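Local atomic coordinates of haloalkane dehalogenase (Mycobacterium rhodesiae, PDB entry 4MJ3), a protein that catalyses the hydrolytic cleavage of carbon-halogen bonds in haloalkanes, yielding the corresponding alcohol and a halide ion. Residues 47-52 with 67-72; 77-82 with 107-112; 143-148 with 258-263; 167-172 with 211-216. All coordinates share one frame; numbering follows the deposited sequence.

Contact 1 of 4, residues 47-52 with 67-72; sequences EVVLLL and PVLVEA
Val-49 is the first residue of 47-52 to meet the helix, and it does so through one methyl: CG1 lies 4.0 Å from Leu-69 CD1. With CG1 anti to the backbone N (chi1 -180°), this methyl lies along the strand toward Leu-51, and the two side chains cross at about a right angle. Leu-50 follows on the other face of the strand, where it packs on Val-77 and Ile-79 instead of on the helix. Leu-51 returns to the helix side and reaches Leu-69 tip to tip. Both of its terminal methyls take part, Leu-51 CD1 and CD2 each lying 4.0 Å from Leu-69 CD1. A single methyl of Leu-69, CD1, therefore meets both strand residues, which are spaced i, i+2. The areas agree: Leu-69 contributes 62 of the 112 Å² buried in the contact, against 28 Å² for Val-49 and 21 Å² for Leu-51. No hydrogen bond crosses the interface, and all three residues are buried, so the attachment is purely apolar. The methyl-to-methyl separations indicate ordinary van der Waals packing, and the backbones stay well apart, with Val-49 CA 8.0 Å from Leu-69 CA. Strand 48-52, helix 66-71 and strand 75-79 form a beta-alpha-beta crossover, and Leu-69 is the point where its helix rests on its first strand. On the same face Val-49 and Leu-51 touch Val-120 of strand 117-121, while Val-68 and Ala-72 of the helix lean on helix 282-300.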
loop_
_atom_site.group_PDB
_atom_site.type_symbol
_atom_site.label_atom_id
_atom_site.label_comp_id
_atom_site.label_asym_id
_atom_site.label_seq_id
_atom_site.Cartn_x
_atom_site.Cartn_y
_atom_site.Cartn_z
ATOM N N GLU A 47 -14.926 10.805 8.373
ATOM C CA GLU A 47 -13.720 11.205 7.628
ATOM C C GLU A 47 -13.056 9.960 7.074
ATOM O O GLU A 47 -12.912 8.953 7.781
ATOM C CB GLU A 47 -12.722 11.944 8.507
ATOM C CG GLU A 47 -13.185 13.317 8.933
ATOM C CD GLU A 47 -12.067 14.111 9.571
ATOM O OE1 GLU A 47 -11.150 14.533 8.855
ATOM O OE2 GLU A 47 -12.112 14.317 10.795
ATOM N N VAL A 48 -12.649 10.038 5.817
ATOM C CA VAL A 48 -12.130 8.878 5.116
ATOM C C VAL A 48 -10.674 8.652 5.483
ATOM O O VAL A 48 -9.850 9.564 5.373
ATOM C CB VAL A 48 -12.242 9.049 3.593
ATOM C CG1 VAL A 48 -11.498 7.932 2.858
ATOM C CG2 VAL A 48 -13.698 9.114 3.157
ATOM N N VAL A 49 -10.358 7.412 5.848
ATOM C CA VAL A 49 -8.977 6.966 5.995
ATOM C C VAL A 49 -8.756 5.909 4.921
ATOM O O VAL A 49 -9.405 4.859 4.940
ATOM C CB VAL A 49 -8.735 6.372 7.378
ATOM C CG1 VAL A 49 -7.287 5.913 7.522
ATOM C CG2 VAL A 49 -9.120 7.387 8.453
ATOM N N LEU A 50 -7.875 6.204 3.983
ATOM C CA LEU A 50 -7.602 5.300 2.862
ATOM C C LEU A 50 -6.366 4.495 3.158
ATOM O O LEU A 50 -5.276 5.055 3.332
ATOM C CB LEU A 50 -7.425 6.097 1.568
ATOM C CG LEU A 50 -7.092 5.275 0.331
ATOM C CD1 LEU A 50 -8.197 4.292 -0.011
ATOM C CD2 LEU A 50 -6.859 6.240 -0.813
ATOM N N LEU A 51 -6.527 3.171 3.191
ATOM C CA LEU A 51 -5.486 2.249 3.608
ATOM C C LEU A 51 -4.940 1.502 2.405
ATOM O O LEU A 51 -5.645 0.694 1.808
ATOM C CB LEU A 51 -6.062 1.233 4.602
ATOM C CG LEU A 51 -6.775 1.822 5.825
ATOM C CD1 LEU A 51 -7.599 0.762 6.539
ATOM C CD2 LEU A 51 -5.783 2.456 6.773
ATOM N N LEU A 52 -3.697 1.794 2.035
ATOM C CA LEU A 52 -3.100 1.183 0.854
ATOM C C LEU A 52 -1.986 0.218 1.212
ATOM O O LEU A 52 -1.064 0.561 1.960
ATOM C CB LEU A 52 -2.584 2.256 -0.116
ATOM C CG LEU A 52 -3.630 3.247 -0.648
ATOM C CD1 LEU A 52 -3.009 4.125 -1.739
ATOM C CD2 LEU A 52 -4.882 2.555 -1.164
ATOM N N PRO A 67 -11.018 -2.123 12.612
ATOM C CA PRO A 67 -11.941 -1.957 13.730
ATOM C C PRO A 67 -11.625 -0.778 14.648
ATOM O O PRO A 67 -12.533 -0.152 15.162
ATOM C CB PRO A 67 -11.824 -3.284 14.487
ATOM C CG PRO A 67 -11.367 -4.265 13.464
ATOM C CD PRO A 67 -10.430 -3.478 12.602
ATOM N N VAL A 68 -10.348 -0.474 14.834
ATOM C CA VAL A 68 -9.920 0.675 15.646
ATOM C C VAL A 68 -10.372 1.992 14.994
ATOM O O VAL A 68 -10.926 2.859 15.657
ATOM C CB VAL A 68 -8.388 0.692 15.819
ATOM C CG1 VAL A 68 -7.932 1.936 16.565
ATOM C CG2 VAL A 68 -7.931 -0.571 16.544
ATOM N N LEU A 69 -10.189 2.092 13.688
ATOM C CA LEU A 69 -10.565 3.292 12.946
ATOM C C LEU A 69 -12.084 3.474 12.987
ATOM O O LEU A 69 -12.584 4.565 13.235
ATOM C CB LEU A 69 -10.051 3.192 11.497
ATOM C CG LEU A 69 -8.528 3.113 11.359
ATOM C CD1 LEU A 69 -8.149 2.799 9.928
ATOM C CD2 LEU A 69 -7.834 4.391 11.823
ATOM N N VAL A 70 -12.813 2.385 12.780
ATOM C CA VAL A 70 -14.274 2.411 12.798
ATOM C C VAL A 70 -14.824 2.789 14.175
ATOM O O VAL A 70 -15.743 3.606 14.274
ATOM C CB VAL A 70 -14.840 1.044 12.351
ATOM C CG1 VAL A 70 -16.341 0.941 12.638
ATOM C CG2 VAL A 70 -14.548 0.821 10.868
ATOM N N GLU A 71 -14.257 2.216 15.232
ATOM C CA GLU A 71 -14.701 2.534 16.594
ATOM C C GLU A 71 -14.454 4.013 16.925
ATOM O O GLU A 71 -15.224 4.621 17.672
ATOM C CB GLU A 71 -14.006 1.634 17.601
ATOM C CG GLU A 71 -14.593 1.738 19.013
ATOM C CD GLU A 71 -14.013 2.838 19.883
ATOM O OE1 GLU A 71 -13.054 3.556 19.499
ATOM O OE2 GLU A 71 -14.550 2.961 21.000
ATOM N N ALA A 72 -13.413 4.589 16.331
ATOM C CA ALA A 72 -13.089 6.006 16.510
ATOM C C ALA A 72 -13.984 6.936 15.705
ATOM O O ALA A 72 -13.822 8.153 15.766
ATOM C CB ALA A 72 -11.622 6.257 16.157
#

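Contact 2 of 4, residues 77-82 with 107-112; sequences VAIDLV and AAIEEI
Ile-79 and Ile-112 make the tight part of this contact, reaching toward each other tip to tip until Ile-79 CD1 is 3.7 Å from Ile-112 CD1. Ile-79 CG1 is anti to its own carbonyl carbon (chi1 -59°), which swings CD1 out to the helix and turns CG2 to a different point on it. Ile-109 crosses Ile-79 at about a right angle, with its CG1 4.2 Å from Ile-79 CD1. Ile-79 CG2 lies 4.3 Å from Ala-108 CB. Ala-108, Ile-109 and Ile-112 thus all converge on one strand residue, which accounts for 62 of the 155 Å² buried. The short strand and helix segments run at 141° to each other, closer to antiparallel than to parallel, with 10.5 Å between their axes at closest approach. Such a helix laid over a central, mostly parallel sheet is the basic layer of the alpha/beta hydrolase fold. Here Leu-50 of the neighbouring strand 48-52 touches both Ile-79 and Ile-109, and Tyr-38 touches Ile-79 and Ile-112. Packing slackens toward the start of the strand segment, where the side chain of Val-77 points to the helix, yet Val-77 CG1 stays 4.6 Å from Ile-112 CD1. Past the strand, Asp-80 leaves the interface and its carboxylate is held by Ser-59, His-37 and the backbone N of Arg-86. The outer surface of the helix is polar and exposed, carrying Glu-110, salt-bridged to Arg-139, and Glu-111, whose side chain touches Val-24 of strand 22-27.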
loop_
_atom_site.group_PDB
_atom_site.type_symbol
_atom_site.label_atom_id
_atom_site.label_comp_id
_atom_site.label_asym_id
_atom_site.label_seq_id
_atom_site.Cartn_x
_atom_site.Cartn_y
_atom_site.Cartn_z
ATOM N N VAL A 77 -11.413 2.835 4.298
ATOM C CA VAL A 77 -11.491 2.323 2.954
ATOM C C VAL A 77 -10.137 1.711 2.609
ATOM O O VAL A 77 -9.102 2.340 2.819
ATOM C CB VAL A 77 -11.852 3.448 1.969
ATOM C CG1 VAL A 77 -11.913 2.913 0.556
ATOM C CG2 VAL A 77 -13.175 4.076 2.390
ATOM N N ALA A 78 -10.139 0.462 2.148
ATOM C CA ALA A 78 -8.900 -0.226 1.778
ATOM C C ALA A 78 -9.082 -0.796 0.378
ATOM O O ALA A 78 -10.102 -1.433 0.096
ATOM C CB ALA A 78 -8.592 -1.349 2.762
ATOM N N ILE A 79 -8.112 -0.568 -0.504
ATOM C CA ILE A 79 -8.281 -0.961 -1.902
ATOM C C ILE A 79 -7.171 -1.938 -2.288
ATOM O O ILE A 79 -6.020 -1.675 -2.013
ATOM C CB ILE A 79 -8.210 0.288 -2.818
ATOM C CG1 ILE A 79 -9.294 1.300 -2.439
ATOM C CG2 ILE A 79 -8.321 -0.114 -4.288
ATOM C CD1 ILE A 79 -9.226 2.603 -3.199
ATOM N N ASP A 80 -7.531 -3.028 -2.959
ATOM C CA ASP A 80 -6.553 -3.977 -3.467
ATOM C C ASP A 80 -5.979 -3.530 -4.821
ATOM O O ASP A 80 -6.706 -3.292 -5.779
ATOM C CB ASP A 80 -7.159 -5.370 -3.658
ATOM C CG ASP A 80 -7.508 -6.074 -2.353
ATOM O OD1 ASP A 80 -7.053 -5.661 -1.244
ATOM O OD2 ASP A 80 -8.282 -7.059 -2.440
ATOM N N LEU A 81 -4.667 -3.452 -4.894
ATOM C CA LEU A 81 -3.976 -3.139 -6.148
ATOM C C LEU A 81 -4.308 -4.181 -7.213
ATOM O O LEU A 81 -4.489 -5.344 -6.912
ATOM C CB LEU A 81 -2.471 -3.110 -5.914
ATOM C CG LEU A 81 -1.914 -2.022 -4.986
ATOM C CD1 LEU A 81 -0.480 -2.324 -4.591
ATOM C CD2 LEU A 81 -2.011 -0.674 -5.648
ATOM N N VAL A 82 -4.310 -3.741 -8.467
ATOM C CA VAL A 82 -4.432 -4.648 -9.602
ATOM C C VAL A 82 -3.279 -5.638 -9.477
ATOM O O VAL A 82 -2.139 -5.250 -9.259
ATOM C CB VAL A 82 -4.388 -3.870 -10.934
ATOM C CG1 VAL A 82 -4.300 -4.810 -12.121
ATOM C CG2 VAL A 82 -5.628 -2.979 -11.072
ATOM N N ALA A 107 -8.042 5.875 -10.631
ATOM C CA ALA A 107 -9.360 5.569 -11.176
ATOM C C ALA A 107 -10.286 4.928 -10.136
ATOM O O ALA A 107 -11.464 5.267 -10.076
ATOM C CB ALA A 107 -9.240 4.690 -12.390
ATOM N N ALA A 108 -9.744 4.036 -9.313
ATOM C CA ALA A 108 -10.501 3.426 -8.221
ATOM C C ALA A 108 -10.981 4.446 -7.193
ATOM O O ALA A 108 -12.167 4.489 -6.833
ATOM C CB ALA A 108 -9.682 2.359 -7.534
ATOM N N ILE A 109 -10.070 5.308 -6.754
ATOM C CA ILE A 109 -10.408 6.374 -5.814
ATOM C C ILE A 109 -11.543 7.261 -6.380
ATOM O O ILE A 109 -12.504 7.607 -5.683
ATOM C CB ILE A 109 -9.150 7.212 -5.476
ATOM C CG1 ILE A 109 -8.187 6.367 -4.653
ATOM C CG2 ILE A 109 -9.498 8.504 -4.725
ATOM C CD1 ILE A 109 -6.795 6.956 -4.512
ATOM N N GLU A 110 -11.406 7.642 -7.647
ATOM C CA GLU A 110 -12.393 8.481 -8.308
ATOM C C GLU A 110 -13.751 7.798 -8.433
ATOM O O GLU A 110 -14.785 8.437 -8.249
ATOM C CB GLU A 110 -11.897 8.907 -9.678
ATOM C CG GLU A 110 -10.742 9.892 -9.650
ATOM C CD GLU A 110 -11.205 11.309 -9.399
ATOM O OE1 GLU A 110 -11.593 11.610 -8.253
ATOM O OE2 GLU A 110 -11.178 12.128 -10.342
ATOM N N GLU A 111 -13.733 6.513 -8.767
ATOM C CA GLU A 111 -14.962 5.756 -8.981
ATOM C C GLU A 111 -15.698 5.529 -7.648
ATOM O O GLU A 111 -16.919 5.653 -7.587
ATOM C CB GLU A 111 -14.649 4.429 -9.672
ATOM C CG GLU A 111 -15.863 3.732 -10.260
ATOM C CD GLU A 111 -16.567 4.549 -11.325
ATOM O OE1 GLU A 111 -15.876 5.105 -12.209
ATOM O OE2 GLU A 111 -17.814 4.660 -11.245
ATOM N N ILE A 112 -14.943 5.241 -6.593
ATOM C CA ILE A 112 -15.518 5.137 -5.261
ATOM C C ILE A 112 -16.054 6.497 -4.785
ATOM O O ILE A 112 -17.106 6.563 -4.138
ATOM C CB ILE A 112 -14.516 4.582 -4.237
ATOM C CG1 ILE A 112 -14.093 3.164 -4.638
ATOM C CG2 ILE A 112 -15.155 4.585 -2.858
ATOM C CD1 ILE A 112 -12.857 2.682 -3.942
#

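Contact 3 of 4, residues 143-148 with 258-263; sequences VVAANT and PVLRGH
Ala-145 and Leu-260 supply the apolar part of the contact, in which one methyl meets another: Ala-145 CB is 3.7 Å from Leu-260 CD2. Leu-260 has CG anti to the backbone N (chi1 -162°), which carries the branch out from the helix to the strand. The interface is small, 85 Å² in all, and Leu-260 supplies 47 Å² of it. A weaker apolar-to-polar approach comes from the same methyl, Leu-260 CD2, which lies 4.4 Å from Thr-148 O. That carbonyl oxygen is buried here and has no hydrogen-bond partner in the model. Hydrogen bonds are absent between the segments, and the polar groups of 143-148 turn elsewhere. Thr-148 OG1 bonds to the backbone O of Asp-123, while Asn-147 sends ND2 to Ser-247 OG and His-280 O. These bonds fix the chain around 147-148, next to the methyl contact. A helix packed in this way on the parallel part of the central sheet is the layering of the alpha/beta hydrolase fold. Backbone bonds from Val-143 and Ala-145 to Leu-243, and from Val-144 to Leu-119 and Cys-121, place strand 140-145 between strands 242-244 and 117-121. Leu-260 of helix 256-263 packs beside it on Phe-242 of the edge strand and on Leu-130 of helix 124-135, whereas Val-144 faces Phe-297 of helix 282-300.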
loop_
_atom_site.group_PDB
_atom_site.type_symbol
_atom_site.label_atom_id
_atom_site.label_comp_id
_atom_site.label_asym_id
_atom_site.label_seq_id
_atom_site.Cartn_x
_atom_site.Cartn_y
_atom_site.Cartn_z
ATOM N N VAL A 143 -1.736 12.872 5.485
ATOM C CA VAL A 143 -0.976 11.698 5.037
ATOM C C VAL A 143 -0.224 11.069 6.212
ATOM O O VAL A 143 0.403 11.783 7.005
ATOM C CB VAL A 143 0.031 12.080 3.932
ATOM C CG1 VAL A 143 0.842 10.861 3.531
ATOM C CG2 VAL A 143 -0.689 12.688 2.735
ATOM N N VAL A 144 -0.331 9.750 6.335
ATOM C CA VAL A 144 0.476 8.951 7.257
ATOM C C VAL A 144 1.336 8.023 6.407
ATOM O O VAL A 144 0.814 7.215 5.638
ATOM C CB VAL A 144 -0.402 8.116 8.205
ATOM C CG1 VAL A 144 0.477 7.293 9.141
ATOM C CG2 VAL A 144 -1.326 9.028 8.967
ATOM N N ALA A 145 2.650 8.160 6.535
ATOM C CA ALA A 145 3.596 7.289 5.843
ATOM C C ALA A 145 4.214 6.341 6.844
ATOM O O ALA A 145 4.754 6.773 7.867
ATOM C CB ALA A 145 4.678 8.119 5.170
ATOM N N ALA A 146 4.176 5.056 6.543
ATOM C CA ALA A 146 4.730 4.028 7.415
ATOM C C ALA A 146 5.481 2.989 6.604
ATOM O O ALA A 146 4.871 2.216 5.857
ATOM C CB ALA A 146 3.610 3.357 8.197
ATOM N N ASN A 147 6.803 2.946 6.772
ATOM C CA ASN A 147 7.638 1.957 6.094
ATOM C C ASN A 147 7.407 2.002 4.597
ATOM O O ASN A 147 6.977 1.012 3.968
ATOM C CB ASN A 147 7.406 0.554 6.653
ATOM C CG ASN A 147 7.834 0.423 8.104
ATOM O OD1 ASN A 147 8.429 1.334 8.679
ATOM N ND2 ASN A 147 7.553 -0.740 8.683
ATOM N N THR A 148 7.717 3.163 4.036
ATOM C CA THR A 148 7.511 3.405 2.620
ATOM C C THR A 148 8.461 4.514 2.168
ATOM O O THR A 148 9.270 4.997 2.963
ATOM C CB THR A 148 6.037 3.760 2.338
ATOM O OG1 THR A 148 5.810 3.747 0.920
ATOM C CG2 THR A 148 5.662 5.112 2.914
ATOM N N PRO A 258 13.926 9.618 7.655
ATOM C CA PRO A 258 14.272 11.033 7.862
ATOM C C PRO A 258 14.256 11.866 6.587
ATOM O O PRO A 258 14.048 13.089 6.640
ATOM C CB PRO A 258 15.680 10.974 8.473
ATOM C CG PRO A 258 16.214 9.658 8.063
ATOM C CD PRO A 258 15.037 8.732 8.011
ATOM N N VAL A 259 14.442 11.226 5.445
ATOM C CA VAL A 259 14.406 11.920 4.150
ATOM C C VAL A 259 12.979 12.378 3.839
ATOM O O VAL A 259 12.723 13.547 3.526
ATOM C CB VAL A 259 14.899 11.008 3.007
ATOM C CG1 VAL A 259 14.839 11.757 1.672
ATOM C CG2 VAL A 259 16.314 10.524 3.293
ATOM N N LEU A 260 12.033 11.468 3.994
ATOM C CA LEU A 260 10.617 11.813 3.833
ATOM C C LEU A 260 10.151 12.856 4.852
ATOM O O LEU A 260 9.512 13.857 4.497
ATOM C CB LEU A 260 9.774 10.547 3.973
ATOM C CG LEU A 260 8.352 10.537 3.459
ATOM C CD1 LEU A 260 8.270 11.025 2.017
ATOM C CD2 LEU A 260 7.814 9.117 3.587
ATOM N N ARG A 261 10.463 12.640 6.124
ATOM C CA ARG A 261 10.037 13.568 7.172
ATOM C C ARG A 261 10.596 14.979 6.924
ATOM O O ARG A 261 9.897 15.976 7.128
ATOM C CB ARG A 261 10.420 13.032 8.566
ATOM C CG ARG A 261 10.048 13.969 9.706
ATOM C CD ARG A 261 10.252 13.408 11.091
ATOM N NE ARG A 261 11.311 12.419 11.219
ATOM C CZ ARG A 261 12.618 12.694 11.348
ATOM N NH1 ARG A 261 13.517 11.717 11.475
ATOM N NH2 ARG A 261 13.041 13.951 11.351
ATOM N N GLY A 262 11.858 15.066 6.519
ATOM C CA GLY A 262 12.501 16.356 6.280
ATOM C C GLY A 262 12.022 17.069 5.031
ATOM O O GLY A 262 12.094 18.277 4.937
ATOM N N HIS A 263 11.493 16.321 4.068
ATOM C CA HIS A 263 11.115 16.876 2.769
ATOM C C HIS A 263 9.746 17.553 2.744
ATOM O O HIS A 263 9.545 18.550 2.040
ATOM C CB HIS A 263 11.106 15.763 1.741
ATOM C CG HIS A 263 10.840 16.233 0.341
ATOM N ND1 HIS A 263 11.644 17.147 -0.295
ATOM C CD2 HIS A 263 9.865 15.916 -0.548
ATOM C CE1 HIS A 263 11.185 17.374 -1.516
ATOM N NE2 HIS A 263 10.103 16.640 -1.693
#

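Contact 4 of 4, residues 167-172 with 211-216; sequences FSQEVP and QFPMLV
Ser-168 and Gln-169, near the end of helix 159-170, meet Pro-213 and Met-214, the latter modelled as selenomethionine. Ser-168 OG comes up to the CB-CG edge of the proline ring, 3.3 Å from Pro-213 CG and 3.4 Å from Pro-213 CB. Gln-169 lies obliquely against Met-214: its CD is 3.7 Å from Met-214 SE, and its OE1 is 3.6 Å from Met-214 CG. No hydrogen bond crosses between the segments, so these are van der Waals contacts made by polar groups whose bonding is met around the interface. A bend at chi2 (-54°) brings the Gln-169 amide back beside Ser-168. There Gln-169 NE2 donates to Ser-168 OG at 2.9 Å, nearly straight at 171° and only 4° out of the amide plane. Ser-168 OG is gripped a second time by the backbone O of Gln-165, while Arg-210 O, bonded to NE2, and Arg-93 NH2, bonded to OE1, fix the amide's rotation from both ends. In the next shell, Arg-93 NE binds Gln-211 OE1, coupling the two segments through one guanidinium, and Arg-210 bonds to the backbone oxygens of Ser-168 and Val-171 where the helix finishes. Phe-212 stacks on Trp-124 and His-101. Helices 159-170 and 207-211 belong to the run of helices between strands 140-145 and 242-244, consistent with the helical cap domain that covers the active site in haloalkane dehalogenases.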
loop_
_atom_site.group_PDB
_atom_site.type_symbol
_atom_site.label_atom_id
_atom_site.label_comp_id
_atom_site.label_asym_id
_atom_site.label_seq_id
_atom_site.Cartn_x
_atom_site.Cartn_y
_atom_site.Cartn_z
ATOM N N PHE A 167 15.764 -12.055 -4.323
ATOM C CA PHE A 167 14.936 -13.193 -3.886
ATOM C C PHE A 167 13.638 -13.264 -4.683
ATOM O O PHE A 167 13.217 -14.356 -5.136
ATOM C CB PHE A 167 14.640 -13.107 -2.398
ATOM C CG PHE A 167 13.635 -14.118 -1.937
ATOM C CD1 PHE A 167 14.020 -15.420 -1.649
ATOM C CD2 PHE A 167 12.296 -13.792 -1.876
ATOM C CE1 PHE A 167 13.087 -16.363 -1.264
ATOM C CE2 PHE A 167 11.357 -14.733 -1.480
ATOM C CZ PHE A 167 11.759 -16.025 -1.201
ATOM N N SER A 168 13.008 -12.103 -4.882
ATOM C CA SER A 168 11.685 -12.074 -5.516
ATOM C C SER A 168 11.723 -12.621 -6.937
ATOM O O SER A 168 10.731 -13.170 -7.421
ATOM C CB SER A 168 11.100 -10.671 -5.509
ATOM O OG SER A 168 11.748 -9.863 -6.484
ATOM N N GLN A 169 12.872 -12.466 -7.606
ATOM C CA GLN A 169 13.062 -12.946 -8.956
ATOM C C GLN A 169 13.577 -14.384 -8.992
ATOM O O GLN A 169 13.201 -15.160 -9.875
ATOM C CB GLN A 169 14.042 -12.025 -9.698
ATOM C CG GLN A 169 13.611 -10.570 -9.722
ATOM C CD GLN A 169 12.211 -10.384 -10.265
ATOM O OE1 GLN A 169 11.967 -10.551 -11.461
ATOM N NE2 GLN A 169 11.276 -10.054 -9.388
ATOM N N GLU A 170 14.447 -14.738 -8.059
ATOM C CA GLU A 170 15.118 -16.040 -8.092
ATOM C C GLU A 170 14.310 -17.188 -7.492
ATOM O O GLU A 170 14.524 -18.356 -7.858
ATOM C CB GLU A 170 16.469 -15.958 -7.377
ATOM C CG GLU A 170 17.498 -15.149 -8.141
ATOM C CD GLU A 170 18.865 -15.189 -7.491
ATOM O OE1 GLU A 170 18.966 -15.546 -6.284
ATOM O OE2 GLU A 170 19.842 -14.862 -8.194
ATOM N N VAL A 171 13.436 -16.902 -6.540
ATOM C CA VAL A 171 12.794 -17.982 -5.825
ATOM C C VAL A 171 11.937 -18.792 -6.825
ATOM O O VAL A 171 11.169 -18.205 -7.600
ATOM C CB VAL A 171 11.967 -17.481 -4.626
ATOM C CG1 VAL A 171 10.757 -16.661 -5.067
ATOM C CG2 VAL A 171 11.553 -18.667 -3.742
ATOM N N PRO A 172 12.065 -20.124 -6.818
ATOM C CA PRO A 172 11.331 -20.907 -7.830
ATOM C C PRO A 172 9.831 -20.767 -7.711
ATOM O O PRO A 172 9.163 -20.575 -8.711
ATOM C CB PRO A 172 11.763 -22.347 -7.547
ATOM C CG PRO A 172 13.143 -22.209 -6.976
ATOM C CD PRO A 172 13.102 -20.945 -6.153
ATOM N N GLN A 211 6.522 -8.817 -10.779
ATOM C CA GLN A 211 7.011 -7.619 -11.450
ATOM C C GLN A 211 7.282 -6.469 -10.470
ATOM O O GLN A 211 8.172 -5.648 -10.740
ATOM C CB GLN A 211 6.078 -7.184 -12.587
ATOM C CG GLN A 211 6.620 -6.062 -13.493
ATOM C CD GLN A 211 7.903 -6.417 -14.239
ATOM O OE1 GLN A 211 8.412 -7.538 -14.181
ATOM N NE2 GLN A 211 8.453 -5.429 -14.925
ATOM N N PHE A 212 6.548 -6.386 -9.364
ATOM C CA PHE A 212 6.646 -5.193 -8.517
ATOM C C PHE A 212 8.061 -4.782 -8.137
ATOM O O PHE A 212 8.429 -3.616 -8.277
ATOM C CB PHE A 212 5.818 -5.290 -7.223
ATOM C CG PHE A 212 4.652 -4.325 -7.168
ATOM C CD1 PHE A 212 4.727 -3.070 -7.766
ATOM C CD2 PHE A 212 3.516 -4.651 -6.454
ATOM C CE1 PHE A 212 3.666 -2.197 -7.707
ATOM C CE2 PHE A 212 2.439 -3.800 -6.417
ATOM C CZ PHE A 212 2.523 -2.549 -7.014
ATOM N N PRO A 213 8.873 -5.733 -7.684
ATOM C CA PRO A 213 10.220 -5.333 -7.255
ATOM C C PRO A 213 11.094 -4.778 -8.389
ATOM O O PRO A 213 12.043 -4.021 -8.124
ATOM C CB PRO A 213 10.806 -6.635 -6.702
ATOM C CG PRO A 213 9.603 -7.404 -6.270
ATOM C CD PRO A 213 8.615 -7.151 -7.364
HETATM N N MSE A 214 10.791 -5.137 -9.634
HETATM C CA MSE A 214 11.515 -4.589 -10.799
HETATM C C MSE A 214 11.051 -3.202 -11.165
HETATM O O MSE A 214 11.713 -2.514 -11.945
HETATM C CB MSE A 214 11.382 -5.498 -12.027
HETATM C CG MSE A 214 11.832 -6.938 -11.772
HETATM SE SE MSE A 214 13.606 -7.052 -10.893
HETATM C CE MSE A 214 14.686 -6.205 -12.313
ATOM N N LEU A 215 9.936 -2.750 -10.602
ATOM C CA LEU A 215 9.392 -1.416 -10.880
ATOM C C LEU A 215 9.923 -0.347 -9.937
ATOM O O LEU A 215 9.637 0.826 -10.125
ATOM C CB LEU A 215 7.852 -1.437 -10.813
ATOM C CG LEU A 215 7.166 -2.388 -11.813
ATOM C CD1 LEU A 215 5.662 -2.299 -11.634
ATOM C CD2 LEU A 215 7.552 -2.067 -13.249
ATOM N N VAL A 216 10.650 -0.749 -8.901
ATOM C CA VAL A 216 11.168 0.210 -7.924
ATOM C C VAL A 216 12.307 0.984 -8.603
ATOM O O VAL A 216 13.267 0.384 -9.053
ATOM C CB VAL A 216 11.714 -0.472 -6.659
ATOM C CG1 VAL A 216 12.321 0.578 -5.710
ATOM C CG2 VAL A 216 10.619 -1.244 -5.952
#

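How the contacts relate
Contacts 1, 2 and 3 all place a helix on the same mixed sheet. Contacts 1 and 2, with centres 15 Å apart, are directly joined, since strands 48-52 and 75-79 are neighbours and Leu-51 N lies 2.7 Å from Val-77 O. Contact 3 sits farther across the sheet, its centre 20 Å from that of contact 1 and 22 Å from that of contact 2. Contacts 1 and 2 close in turn along the chain before contact 3 opens; contact 4 falls between the two segments of contact 3. Contact 4 lies across the chain's centre from contact 1, 31 Å between centres, yet Phe-212 touches Leu-81 of contact 2, linking the probable cap to the core.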